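Local coordinates for hypothetical protein SP2199 (Streptococcus pneumoniae TIGR4, PDB 2IBO) that is of unknown function but belongs to the MTH1187/YkoF-like family of thiamine-binding proteins, so it may bind thiamine or a related compound, at residues M1-A6 with I76-I81; I5-L10 with V70-K75; Q30-T35 with L52-K57. All coordinates share one frame; numbering follows the deposited sequence.

Contact 1 (M1-A6 with I76-I81); sequences MKASIA and INVGEI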
HETATM    1  N   MSE A   1      -3.755   0.269 -22.328  1.00 52.39           N
HETATM    2  CA  MSE A   1      -2.484  -0.321 -22.833  1.00 52.34           C
HETATM    3  C   MSE A   1      -1.363  -0.318 -21.791  1.00 49.89           C
HETATM    4  O   MSE A   1      -1.351  -1.165 -20.903  1.00 50.74           O
HETATM    5  CB  MSE A   1      -2.019   0.425 -24.082  1.00 78.64           C
HETATM    6  CG  MSE A   1      -0.722  -0.104 -24.679  1.00 78.12           C
HETATM    7 SE   MSE A   1      -0.221   0.894 -26.260  1.00 78.53          SE
HETATM    8  CE  MSE A   1       0.091   2.633 -25.408  1.00 76.54           C
ATOM      9  N   LYS A   2      -0.429   0.627 -21.899  1.00 29.75           N
ATOM     10  CA  LYS A   2       0.705   0.698 -20.976  1.00 25.32           C
ATOM     11  C   LYS A   2       0.320   0.591 -19.510  1.00 22.61           C
ATOM     12  O   LYS A   2      -0.635   1.237 -19.054  1.00 20.69           O
ATOM     13  CB  LYS A   2       1.507   1.981 -21.198  1.00 45.91           C
ATOM     14  CG  LYS A   2       2.618   1.846 -22.225  1.00 48.17           C
ATOM     15  CD  LYS A   2       3.322   3.175 -22.479  1.00 50.41           C
ATOM     16  CE  LYS A   2       2.376   4.182 -23.145  1.00 53.13           C
ATOM     17  NZ  LYS A   2       3.012   5.499 -23.449  1.00 55.10           N
ATOM     18  N   ALA A   3       1.072  -0.239 -18.777  1.00 18.85           N
ATOM     19  CA  ALA A   3       0.818  -0.437 -17.358  1.00 15.80           C
ATOM     20  C   ALA A   3       2.041  -0.922 -16.607  1.00 14.52           C
ATOM     21  O   ALA A   3       2.928  -1.545 -17.176  1.00 14.73           O
ATOM     22  CB  ALA A   3      -0.309  -1.415 -17.172  1.00 12.73           C
ATOM     23  N   SER A   4       2.088  -0.621 -15.320  1.00 23.71           N
ATOM     24  CA  SER A   4       3.194  -1.057 -14.493  1.00 24.69           C
ATOM     25  C   SER A   4       2.565  -1.633 -13.232  1.00 24.75           C
ATOM     26  O   SER A   4       1.586  -1.094 -12.721  1.00 25.63           O
ATOM     27  CB  SER A   4       4.116   0.110 -14.156  1.00 27.54           C
ATOM     28  OG  SER A   4       5.364  -0.367 -13.683  1.00 30.04           O
ATOM     29  N   ILE A   5       3.132  -2.733 -12.751  1.00 27.39           N
ATOM     30  CA  ILE A   5       2.643  -3.451 -11.581  1.00 25.92           C
ATOM     31  C   ILE A   5       3.799  -3.686 -10.635  1.00 26.45           C
ATOM     32  O   ILE A   5       4.870  -4.116 -11.055  1.00 28.33           O
ATOM     33  CB  ILE A   5       2.067  -4.829 -12.018  1.00 17.95           C
ATOM     34  CG1 ILE A   5       0.758  -4.614 -12.764  1.00 17.57           C
ATOM     35  CG2 ILE A   5       1.905  -5.765 -10.842  1.00 15.73           C
ATOM     36  CD1 ILE A   5      -0.249  -3.851 -11.958  1.00 20.74           C
ATOM     37  N   ALA A   6       3.594  -3.389  -9.359  1.00 15.98           N
ATOM     38  CA  ALA A   6       4.623  -3.610  -8.353  1.00 15.10           C
ATOM     39  C   ALA A   6       4.034  -4.693  -7.466  1.00 15.81           C
ATOM     40  O   ALA A   6       2.895  -4.573  -7.002  1.00 16.09           O
ATOM     41  CB  ALA A   6       4.864  -2.337  -7.568  1.00 21.04           C
ATOM     42  N   ILE A  76      -0.655  -0.591  -8.985  1.00 25.08           N
ATOM     43  CA  ILE A  76      -0.914  -0.598 -10.403  1.00 24.99           C
ATOM     44  C   ILE A  76      -0.857   0.835 -10.880  1.00 25.01           C
ATOM     45  O   ILE A  76      -1.260   1.760 -10.169  1.00 26.56           O
ATOM     46  CB  ILE A  76      -2.284  -1.221 -10.711  1.00 22.81           C
ATOM     47  CG1 ILE A  76      -2.383  -2.580  -9.989  1.00 23.37           C
ATOM     48  CG2 ILE A  76      -2.465  -1.349 -12.231  1.00 22.52           C
ATOM     49  CD1 ILE A  76      -3.575  -3.438 -10.361  1.00 21.49           C
ATOM     50  N   ASN A  77      -0.312   1.019 -12.073  1.00 24.88           N
ATOM     51  CA  ASN A  77      -0.210   2.341 -12.676  1.00 24.92           C
ATOM     52  C   ASN A  77      -0.592   2.130 -14.141  1.00 24.97           C
ATOM     53  O   ASN A  77       0.129   1.468 -14.885  1.00 24.53           O
ATOM     54  CB  ASN A  77       1.225   2.871 -12.532  1.00 14.16           C
ATOM     55  CG  ASN A  77       1.404   4.264 -13.103  1.00 13.79           C
ATOM     56  OD1 ASN A  77       0.457   5.042 -13.178  1.00 10.55           O
ATOM     57  ND2 ASN A  77       2.626   4.592 -13.486  1.00 17.01           N
ATOM     58  N   VAL A  78      -1.745   2.668 -14.535  1.00 31.46           N
ATOM     59  CA  VAL A  78      -2.250   2.524 -15.902  1.00 33.84           C
ATOM     60  C   VAL A  78      -2.503   3.836 -16.626  1.00 35.40           C
ATOM     61  O   VAL A  78      -2.757   4.868 -15.995  1.00 34.47           O
ATOM     62  CB  VAL A  78      -3.583   1.724 -15.941  1.00 24.89           C
ATOM     63  CG1 VAL A  78      -3.308   0.266 -15.711  1.00 24.68           C
ATOM     64  CG2 VAL A  78      -4.577   2.268 -14.886  1.00 23.00           C
ATOM     65  N   GLY A  79      -2.456   3.763 -17.957  1.00 31.90           N
ATOM     66  CA  GLY A  79      -2.682   4.923 -18.799  1.00 34.93           C
ATOM     67  C   GLY A  79      -1.388   5.440 -19.388  1.00 37.05           C
ATOM     68  O   GLY A  79      -0.439   4.675 -19.578  1.00 36.07           O
ATOM     69  N   GLU A  80      -1.343   6.736 -19.691  1.00 50.16           N
ATOM     70  CA  GLU A  80      -0.134   7.333 -20.248  1.00 52.21           C
ATOM     71  C   GLU A  80       0.840   7.526 -19.102  1.00 51.20           C
ATOM     72  O   GLU A  80       1.006   8.628 -18.586  1.00 50.31           O
ATOM     73  CB  GLU A  80      -0.448   8.665 -20.930  1.00 87.51           C
ATOM     74  CG  GLU A  80      -1.093   8.519 -22.307  1.00 85.53           C
ATOM     75  CD  GLU A  80      -0.262   7.667 -23.270  1.00 86.44           C
ATOM     76  OE1 GLU A  80      -0.320   6.417 -23.180  1.00 84.53           O
ATOM     77  OE2 GLU A  80       0.456   8.248 -24.115  1.00 89.52           O
ATOM     78  N   ILE A  81       1.472   6.420 -18.722  1.00 41.00           N
ATOM     79  CA  ILE A  81       2.421   6.364 -17.620  1.00 39.87           C
ATOM     80  C   ILE A  81       3.866   6.442 -18.088  1.00 40.95           C
ATOM     81  O   ILE A  81       4.186   6.024 -19.200  1.00 41.34           O
ATOM     82  CB  ILE A  81       2.206   5.056 -16.816  1.00 20.04           C
ATOM     83  CG1 ILE A  81       2.330   3.817 -17.721  1.00 18.14           C
ATOM     84  CG2 ILE A  81       0.779   5.002 -16.305  1.00 19.84           C
ATOM     85  CD1 ILE A  81       3.701   3.220 -17.821  1.00 15.76           C
TER
HETATM   86  O   HOH W   1       1.010   6.113 -25.604  1.00 57.98           O
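Strands 2-6 and 76-79 run antiparallel, their axes 4.8 Å apart and 177° between their directions, with Ser4 and Asn77 as the hydrogen-bonded pair between the non-hydrogen-bonded pairs Ala3–Val78 and Ile5–Ile76. Ser4 N meets Asn77 O at 2.9 Å, and Asn77 N returns the bond to Ser4 O at 2.9 Å, both lying in the plane of the accepting carbonyl. Asn77 O is also approached by Ala3 CA, a CA-H...O contact of 3.2 Å. The last bond, Gly79 N to Lys2 O, is weak at 3.3 Å. On one face Ala3 CB touches Val78 CG1 at 3.7 Å, and Ile5 and Ile76 lie side by side, pointing the same way. Helix 49-64 covers this face through Phe49, Leu52 and Met53, the last packing on both isoleucines. These are the first and last strands in the chain, neighbours in a ferredoxin-like sheet (35-38, 43-46, 2-11, 70-79), which runs on where residues 76-78 pair with a strand of the second subunit. On the other face Ser4 OG bonds to Leu45 O of the next strand, and Phe41 of the third subunit packs against Ser4 and Asn77. Past the strand, Glu80 is the centre of an inverse gamma turn. Lys2, bent at chi3 (-66°), crosses Glu80 obliquely, bringing NZ to a long salt bridge with OE1 of Glu80 at 3.5 Å. A water accepts from Lys2 NZ and donates to Glu80 OE2, though Glu80 is poorly ordered. Ile81 CG1 lies 4.0 Å from Lys2 CB.

Contact 2 (I5-L10 with V70-K75); sequences IALQVL and VFANVK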
ATOM      1  N   ILE A   5       3.132  -2.733 -12.751  1.00 27.39           N
ATOM      2  CA  ILE A   5       2.643  -3.451 -11.581  1.00 25.92           C
ATOM      3  C   ILE A   5       3.799  -3.686 -10.635  1.00 26.45           C
ATOM      4  O   ILE A   5       4.870  -4.116 -11.055  1.00 28.33           O
ATOM      5  CB  ILE A   5       2.067  -4.829 -12.018  1.00 17.95           C
ATOM      6  CG1 ILE A   5       0.758  -4.614 -12.764  1.00 17.57           C
ATOM      7  CG2 ILE A   5       1.905  -5.765 -10.842  1.00 15.73           C
ATOM      8  CD1 ILE A   5      -0.249  -3.851 -11.958  1.00 20.74           C
ATOM      9  N   ALA A   6       3.594  -3.389  -9.359  1.00 15.98           N
ATOM     10  CA  ALA A   6       4.623  -3.610  -8.353  1.00 15.10           C
ATOM     11  C   ALA A   6       4.034  -4.693  -7.466  1.00 15.81           C
ATOM     12  O   ALA A   6       2.895  -4.573  -7.002  1.00 16.09           O
ATOM     13  CB  ALA A   6       4.864  -2.337  -7.568  1.00 21.04           C
ATOM     14  N   LEU A   7       4.773  -5.773  -7.250  1.00 18.81           N
ATOM     15  CA  LEU A   7       4.240  -6.864  -6.430  1.00 20.76           C
ATOM     16  C   LEU A   7       5.111  -7.222  -5.231  1.00 21.05           C
ATOM     17  O   LEU A   7       6.349  -7.290  -5.326  1.00 20.97           O
ATOM     18  CB  LEU A   7       4.015  -8.122  -7.295  1.00 23.41           C
ATOM     19  CG  LEU A   7       3.498  -9.401  -6.601  1.00 23.91           C
ATOM     20  CD1 LEU A   7       2.043  -9.194  -6.093  1.00 22.82           C
ATOM     21  CD2 LEU A   7       3.578 -10.574  -7.575  1.00 21.13           C
ATOM     22  N   GLN A   8       4.441  -7.417  -4.100  1.00 18.02           N
ATOM     23  CA  GLN A   8       5.089  -7.806  -2.854  1.00 20.06           C
ATOM     24  C   GLN A   8       4.242  -8.901  -2.249  1.00 19.38           C
ATOM     25  O   GLN A   8       3.056  -8.705  -1.974  1.00 17.89           O
ATOM     26  CB  GLN A   8       5.158  -6.656  -1.859  1.00 28.06           C
ATOM     27  CG  GLN A   8       5.668  -7.105  -0.507  1.00 30.64           C
ATOM     28  CD  GLN A   8       5.742  -5.982   0.510  1.00 35.96           C
ATOM     29  OE1 GLN A   8       6.414  -6.112   1.538  1.00 36.27           O
ATOM     30  NE2 GLN A   8       5.048  -4.873   0.234  1.00 37.14           N
ATOM     31  N   VAL A   9       4.844 -10.060  -2.051  1.00 27.90           N
ATOM     32  CA  VAL A   9       4.114 -11.161  -1.473  1.00 29.63           C
ATOM     33  C   VAL A   9       4.588 -11.407  -0.060  1.00 32.04           C
ATOM     34  O   VAL A   9       5.771 -11.673   0.172  1.00 31.48           O
ATOM     35  CB  VAL A   9       4.298 -12.455  -2.283  1.00 12.80           C
ATOM     36  CG1 VAL A   9       3.614 -13.606  -1.558  1.00 14.08           C
ATOM     37  CG2 VAL A   9       3.724 -12.281  -3.694  1.00 10.00           C
ATOM     38  N   LEU A  10       3.662 -11.284   0.886  1.00 34.69           N
ATOM     39  CA  LEU A  10       3.970 -11.538   2.283  1.00 38.11           C
ATOM     40  C   LEU A  10       3.178 -12.757   2.716  1.00 39.98           C
ATOM     41  O   LEU A  10       2.015 -12.647   3.115  1.00 39.17           O
ATOM     42  CB  LEU A  10       3.595 -10.351   3.167  1.00 52.81           C
ATOM     43  CG  LEU A  10       4.384  -9.067   2.943  1.00 52.35           C
ATOM     44  CD1 LEU A  10       3.901  -8.022   3.929  1.00 51.95           C
ATOM     45  CD2 LEU A  10       5.871  -9.329   3.107  1.00 50.32           C
ATOM     46  N   VAL A  70      -1.884 -16.299   1.994  1.00 39.24           N
ATOM     47  CA  VAL A  70      -1.039 -15.396   1.229  1.00 35.53           C
ATOM     48  C   VAL A  70      -1.626 -13.987   1.182  1.00 32.94           C
ATOM     49  O   VAL A  70      -2.802 -13.793   0.848  1.00 31.88           O
ATOM     50  CB  VAL A  70      -0.838 -15.921  -0.218  1.00 43.62           C
ATOM     51  CG1 VAL A  70       0.090 -15.014  -0.985  1.00 44.77           C
ATOM     52  CG2 VAL A  70      -0.257 -17.307  -0.181  1.00 44.54           C
ATOM     53  N   PHE A  71      -0.808 -13.009   1.558  1.00 35.10           N
ATOM     54  CA  PHE A  71      -1.221 -11.614   1.512  1.00 32.37           C
ATOM     55  C   PHE A  71      -0.300 -10.884   0.545  1.00 30.68           C
ATOM     56  O   PHE A  71       0.921 -11.091   0.548  1.00 30.56           O
ATOM     57  CB  PHE A  71      -1.132 -10.941   2.885  1.00 22.20           C
ATOM     58  CG  PHE A  71      -1.516  -9.485   2.859  1.00 20.96           C
ATOM     59  CD1 PHE A  71      -0.591  -8.515   2.512  1.00 20.56           C
ATOM     60  CD2 PHE A  71      -2.832  -9.102   3.065  1.00 20.70           C
ATOM     61  CE1 PHE A  71      -0.966  -7.190   2.363  1.00 20.46           C
ATOM     62  CE2 PHE A  71      -3.223  -7.783   2.920  1.00 20.49           C
ATOM     63  CZ  PHE A  71      -2.289  -6.817   2.562  1.00 21.05           C
ATOM     64  N   ALA A  72      -0.872 -10.011  -0.273  1.00 21.24           N
ATOM     65  CA  ALA A  72      -0.051  -9.299  -1.234  1.00 19.63           C
ATOM     66  C   ALA A  72      -0.408  -7.835  -1.338  1.00 18.65           C
ATOM     67  O   ALA A  72      -1.566  -7.457  -1.206  1.00 18.53           O
ATOM     68  CB  ALA A  72      -0.173  -9.964  -2.617  1.00 11.53           C
ATOM     69  N   ASN A  73       0.612  -7.015  -1.563  1.00 16.30           N
ATOM     70  CA  ASN A  73       0.435  -5.588  -1.746  1.00 15.87           C
ATOM     71  C   ASN A  73       0.703  -5.455  -3.218  1.00 15.08           C
ATOM     72  O   ASN A  73       1.687  -6.001  -3.705  1.00 14.75           O
ATOM     73  CB  ASN A  73       1.503  -4.784  -0.995  1.00 19.51           C
ATOM     74  CG  ASN A  73       1.193  -4.602   0.483  1.00 22.33           C
ATOM     75  OD1 ASN A  73       2.112  -4.513   1.308  1.00 25.52           O
ATOM     76  ND2 ASN A  73      -0.086  -4.521   0.827  1.00 21.92           N
ATOM     77  N   VAL A  74      -0.157  -4.747  -3.935  1.00 17.26           N
ATOM     78  CA  VAL A  74       0.075  -4.552  -5.352  1.00 16.73           C
ATOM     79  C   VAL A  74      -0.139  -3.093  -5.684  1.00 17.10           C
ATOM     80  O   VAL A  74      -1.032  -2.454  -5.131  1.00 17.69           O
ATOM     81  CB  VAL A  74      -0.890  -5.395  -6.218  1.00 18.15           C
ATOM     82  CG1 VAL A  74      -0.527  -5.242  -7.685  1.00 18.01           C
ATOM     83  CG2 VAL A  74      -0.818  -6.850  -5.812  1.00 17.41           C
ATOM     84  N   LYS A  75       0.701  -2.567  -6.568  1.00 29.70           N
ATOM     85  CA  LYS A  75       0.585  -1.194  -7.017  1.00 29.74           C
ATOM     86  C   LYS A  75       0.358  -1.290  -8.503  1.00 31.71           C
ATOM     87  O   LYS A  75       1.077  -2.009  -9.204  1.00 32.97           O
ATOM     88  CB  LYS A  75       1.871  -0.412  -6.774  1.00 17.53           C
ATOM     89  CG  LYS A  75       2.053   0.080  -5.379  1.00 14.85           C
ATOM     90  CD  LYS A  75       3.445   0.657  -5.210  1.00 16.01           C
ATOM     91  CE  LYS A  75       3.724   0.980  -3.756  1.00 15.89           C
ATOM     92  NZ  LYS A  75       5.146   1.384  -3.580  1.00 19.14           N
TER
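This is antiparallel pairing of the second half of strand 2-11 with the first half of 70-79, the edge strand within the chain; the axes of 5-10 and 70-75 lie 4.7 Å apart at 169°. On its other side 70-75 pairs antiparallel with a strand of the second subunit. Ala6–Lys75, Gln8–Asn73 and Leu10–Phe71 are the hydrogen-bonded pairs, each giving two N-H...O bonds. Lys75 N lands on a lone pair of Ala6 O, and Leu10 N approaches Phe71 O nearly along the C=O axis at 2.8 Å. The return bond from Phe71 N to Leu10 O is longer, 3.2 Å, with its donor 49° above the carbonyl plane. On the helix-facing side Leu7, its CG anti to the backbone N, lies beside Val74 and puts CD1 3.7 Å from Val74 CG2, under Leu56 of helix 49-64. Val9 CG1 meets Val70 CG1 at 3.8 Å. On the opposite face Ala6 CB sits 3.6 Å from Lys75 CB, the base of an extended lysine. Gln8 NE2 and Asn73 OD1 are 3.1 Å apart, but the geometry is too poor for a hydrogen bond. Asn73 instead bonds to Asn73 of the fourth subunit. The charge of Lys75 NZ is shared between two Glu42 residues, one of its own chain and one of the third subunit, which probably stabilises its protonated form.

Contact 3 (Q30-T35 with L52-K57); sequences QTQEVT and LMRILK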
ATOM      1  N   GLN A  30      10.075 -14.525 -13.568  1.00 20.76           N
ATOM      2  CA  GLN A  30      11.190 -14.502 -14.525  1.00 22.29           C
ATOM      3  C   GLN A  30      10.815 -15.251 -15.816  1.00 23.31           C
ATOM      4  O   GLN A  30      11.297 -14.952 -16.907  1.00 23.41           O
ATOM      5  CB  GLN A  30      12.436 -15.139 -13.896  1.00 19.29           C
ATOM      6  CG  GLN A  30      13.051 -14.295 -12.813  1.00 19.54           C
ATOM      7  CD  GLN A  30      14.112 -15.025 -12.019  1.00 19.27           C
ATOM      8  OE1 GLN A  30      14.966 -14.393 -11.394  1.00 20.46           O
ATOM      9  NE2 GLN A  30      14.058 -16.362 -12.021  1.00 19.18           N
ATOM     10  N   THR A  31       9.937 -16.228 -15.658  1.00 24.72           N
ATOM     11  CA  THR A  31       9.442 -17.050 -16.742  1.00 25.44           C
ATOM     12  C   THR A  31       8.655 -16.265 -17.772  1.00 26.21           C
ATOM     13  O   THR A  31       8.656 -16.612 -18.954  1.00 27.85           O
ATOM     14  CB  THR A  31       8.553 -18.165 -16.172  1.00 26.80           C
ATOM     15  OG1 THR A  31       9.363 -19.304 -15.883  1.00 27.81           O
ATOM     16  CG2 THR A  31       7.462 -18.541 -17.120  1.00 26.43           C
ATOM     17  N   GLN A  32       7.966 -15.219 -17.340  1.00 23.93           N
ATOM     18  CA  GLN A  32       7.194 -14.427 -18.280  1.00 25.42           C
ATOM     19  C   GLN A  32       8.112 -13.547 -19.129  1.00 25.78           C
ATOM     20  O   GLN A  32       9.256 -13.268 -18.754  1.00 25.71           O
ATOM     21  CB  GLN A  32       6.174 -13.581 -17.532  1.00 31.34           C
ATOM     22  CG  GLN A  32       5.213 -14.401 -16.691  1.00 31.90           C
ATOM     23  CD  GLN A  32       4.599 -15.557 -17.459  1.00 32.00           C
ATOM     24  OE1 GLN A  32       4.969 -16.710 -17.266  1.00 31.85           O
ATOM     25  NE2 GLN A  32       3.664 -15.249 -18.344  1.00 34.11           N
ATOM     26  N   GLU A  33       7.618 -13.127 -20.287  1.00 21.17           N
ATOM     27  CA  GLU A  33       8.413 -12.297 -21.177  1.00 22.27           C
ATOM     28  C   GLU A  33       8.082 -10.855 -20.877  1.00 20.43           C
ATOM     29  O   GLU A  33       7.675 -10.101 -21.755  1.00 20.21           O
ATOM     30  CB  GLU A  33       8.096 -12.654 -22.634  1.00 39.61           C
ATOM     31  CG  GLU A  33       8.472 -14.087 -22.984  1.00 43.26           C
ATOM     32  CD  GLU A  33       7.925 -14.532 -24.320  1.00 45.73           C
ATOM     33  OE1 GLU A  33       6.690 -14.634 -24.444  1.00 45.98           O
ATOM     34  OE2 GLU A  33       8.726 -14.779 -25.245  1.00 46.85           O
ATOM     35  N   VAL A  34       8.279 -10.479 -19.621  1.00 30.10           N
ATOM     36  CA  VAL A  34       7.966  -9.135 -19.160  1.00 29.18           C
ATOM     37  C   VAL A  34       9.155  -8.477 -18.489  1.00 27.33           C
ATOM     38  O   VAL A  34       9.960  -9.151 -17.848  1.00 27.20           O
ATOM     39  CB  VAL A  34       6.765  -9.182 -18.169  1.00 32.03           C
ATOM     40  CG1 VAL A  34       7.120 -10.015 -16.959  1.00 30.78           C
ATOM     41  CG2 VAL A  34       6.352  -7.791 -17.767  1.00 33.11           C
ATOM     42  N   THR A  35       9.270  -7.161 -18.660  1.00 15.62           N
ATOM     43  CA  THR A  35      10.353  -6.379 -18.059  1.00 14.26           C
ATOM     44  C   THR A  35      10.152  -6.384 -16.543  1.00 14.21           C
ATOM     45  O   THR A  35       9.089  -6.000 -16.036  1.00 12.19           O
ATOM     46  CB  THR A  35      10.346  -4.927 -18.577  1.00 23.52           C
ATOM     47  OG1 THR A  35      10.634  -4.943 -19.981  1.00 24.94           O
ATOM     48  CG2 THR A  35      11.392  -4.079 -17.853  1.00 19.88           C
ATOM     49  N   LEU A  52      -0.020  -7.981 -17.683  1.00 22.28           N
ATOM     50  CA  LEU A  52       0.327  -7.832 -16.284  1.00 20.34           C
ATOM     51  C   LEU A  52      -0.784  -8.372 -15.397  1.00 20.19           C
ATOM     52  O   LEU A  52      -0.505  -9.056 -14.419  1.00 19.93           O
ATOM     53  CB  LEU A  52       0.617  -6.370 -15.945  1.00 26.85           C
ATOM     54  CG  LEU A  52       1.804  -5.693 -16.655  1.00 25.16           C
ATOM     55  CD1 LEU A  52       1.993  -4.278 -16.109  1.00 23.37           C
ATOM     56  CD2 LEU A  52       3.068  -6.504 -16.458  1.00 23.87           C
HETATM   57  N   MSE A  53      -2.042  -8.088 -15.727  1.00 21.19           N
HETATM   58  CA  MSE A  53      -3.135  -8.615 -14.910  1.00 21.88           C
HETATM   59  C   MSE A  53      -3.088 -10.137 -14.927  1.00 21.24           C
HETATM   60  O   MSE A  53      -3.308 -10.790 -13.899  1.00 19.71           O
HETATM   61  CB  MSE A  53      -4.486  -8.114 -15.412  1.00 39.34           C
HETATM   62  CG  MSE A  53      -4.746  -6.639 -15.105  1.00 45.47           C
HETATM   63 SE   MSE A  53      -4.492  -6.163 -13.213  1.00 54.85          SE
HETATM   64  CE  MSE A  53      -2.741  -5.406 -13.393  1.00 50.85           C
ATOM     65  N   ARG A  54      -2.771 -10.701 -16.093  1.00 26.31           N
ATOM     66  CA  ARG A  54      -2.671 -12.144 -16.245  1.00 24.87           C
ATOM     67  C   ARG A  54      -1.510 -12.664 -15.391  1.00 24.23           C
ATOM     68  O   ARG A  54      -1.663 -13.626 -14.636  1.00 25.34           O
ATOM     69  CB  ARG A  54      -2.435 -12.502 -17.713  1.00 59.58           C
ATOM     70  CG  ARG A  54      -2.522 -13.982 -18.011  1.00 60.47           C
ATOM     71  CD  ARG A  54      -1.841 -14.318 -19.312  1.00 61.96           C
ATOM     72  NE  ARG A  54      -0.390 -14.384 -19.159  1.00 66.21           N
ATOM     73  CZ  ARG A  54       0.472 -13.666 -19.875  1.00 68.23           C
ATOM     74  NH1 ARG A  54       0.037 -12.814 -20.805  1.00 66.86           N
ATOM     75  NH2 ARG A  54       1.775 -13.803 -19.666  1.00 69.29           N
ATOM     76  N   ILE A  55      -0.349 -12.022 -15.509  1.00 25.66           N
ATOM     77  CA  ILE A  55       0.824 -12.438 -14.754  1.00 24.23           C
ATOM     78  C   ILE A  55       0.594 -12.283 -13.252  1.00 25.28           C
ATOM     79  O   ILE A  55       0.998 -13.141 -12.467  1.00 26.05           O
ATOM     80  CB  ILE A  55       2.074 -11.639 -15.197  1.00 15.10           C
ATOM     81  CG1 ILE A  55       2.394 -11.980 -16.669  1.00 14.09           C
ATOM     82  CG2 ILE A  55       3.263 -11.963 -14.306  1.00 13.09           C
ATOM     83  CD1 ILE A  55       3.641 -11.309 -17.221  1.00 14.62           C
ATOM     84  N   LEU A  56      -0.073 -11.201 -12.852  1.00 26.14           N
ATOM     85  CA  LEU A  56      -0.359 -10.958 -11.436  1.00 25.66           C
ATOM     86  C   LEU A  56      -1.182 -12.110 -10.878  1.00 26.52           C
ATOM     87  O   LEU A  56      -0.847 -12.668  -9.831  1.00 26.89           O
ATOM     88  CB  LEU A  56      -1.131  -9.641 -11.249  1.00 15.90           C
ATOM     89  CG  LEU A  56      -1.635  -9.292  -9.829  1.00 14.05           C
ATOM     90  CD1 LEU A  56      -0.465  -9.230  -8.837  1.00 13.61           C
ATOM     91  CD2 LEU A  56      -2.368  -7.960  -9.856  1.00 12.48           C
ATOM     92  N   LYS A  57      -2.251 -12.467 -11.595  1.00 13.64           N
ATOM     93  CA  LYS A  57      -3.136 -13.550 -11.175  1.00 15.07           C
ATOM     94  C   LYS A  57      -2.396 -14.870 -11.056  1.00 16.02           C
ATOM     95  O   LYS A  57      -2.597 -15.604 -10.086  1.00 14.05           O
ATOM     96  CB  LYS A  57      -4.288 -13.701 -12.153  1.00 56.68           C
ATOM     97  CG  LYS A  57      -5.323 -14.715 -11.720  1.00 59.31           C
ATOM     98  CD  LYS A  57      -6.471 -14.753 -12.706  1.00 59.04           C
ATOM     99  CE  LYS A  57      -7.448 -15.846 -12.351  1.00 60.38           C
ATOM    100  NZ  LYS A  57      -8.456 -16.063 -13.429  1.00 64.21           N
TER
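Apolar contacts carry most of this small interface between the linker leaving helix 16-31 and the flank of helix 49-64. Ile55, its chain extended (chi2 -177°), points its CD1 tip at the linker, where it meets Gln32 CB at 3.4 Å and Val34 CG1 at 3.7 Å. Gln32 and Val34 both reach toward that methyl tip to tip. Gln32 is bent at chi2 (-49°), so its CB and CG meet the end of Ile55, with Gln32 CG 3.7 Å from Ile55 CG1. Val34 uses its second branch on the neighbouring turn: CG2, anti to the backbone N, touches Leu52 CD2 at 3.8 Å, the two side chains crossing at about a right angle. Leu45 of strand 43-46 packs on Val34, Leu52 and Ile55, and Tyr28 and Leu29 of helix 16-31 reach Ile55 as well.

The polar part lies at the outer margin. Arg54 leaves its helix with CG anti to the backbone N and bends at chi3 (79°), which brings the guanidinium round to the Gln32 amide. That amide stands at the guanidinium edge, the two planes well inclined to each other.

Backbone bonds shape each partner on its own side. Val34 N makes a weak bond of 3.1 Å to Gln32 O around Glu33, the centre of an inverse gamma turn, and this presents Gln32 and Val34 to the same side. Leu56 N bonds to Leu52 O at 2.7 Å within the helix. The linker is part of the split beta-alpha-beta crossover from strand 2-11 to strand 35-38. Its hold on helix 49-64 is therefore chiefly hydrophobic, centred on one isoleucine methyl, with Gln32 and the exposed Arg54 at the margin.

Overall arrangement
From the N terminus, strand 2-11 enters contact 1 with residues 1-6 and continues directly into contact 2, the two sharing Ile5 and Ala6. The chain then passes through helix 16-31 to the linker of contact 3, which closes a short loop onto helix 49-64 after strands 35-38 and 43-46. Strand 70-79 returns antiparallel, meeting 5-10 first and 1-6 last, so contact 3 is nested inside the loops closed by contacts 1 and 2, which overlap at their start. Contacts 1 and 2 join first strand to last; contact 3 ties the linker after helix 16-31 to helix 49-64. Leu52, Met53 and Leu56 bridge the layers, packing on Ile5, Leu7, Val74 and Ile76 of the sheet.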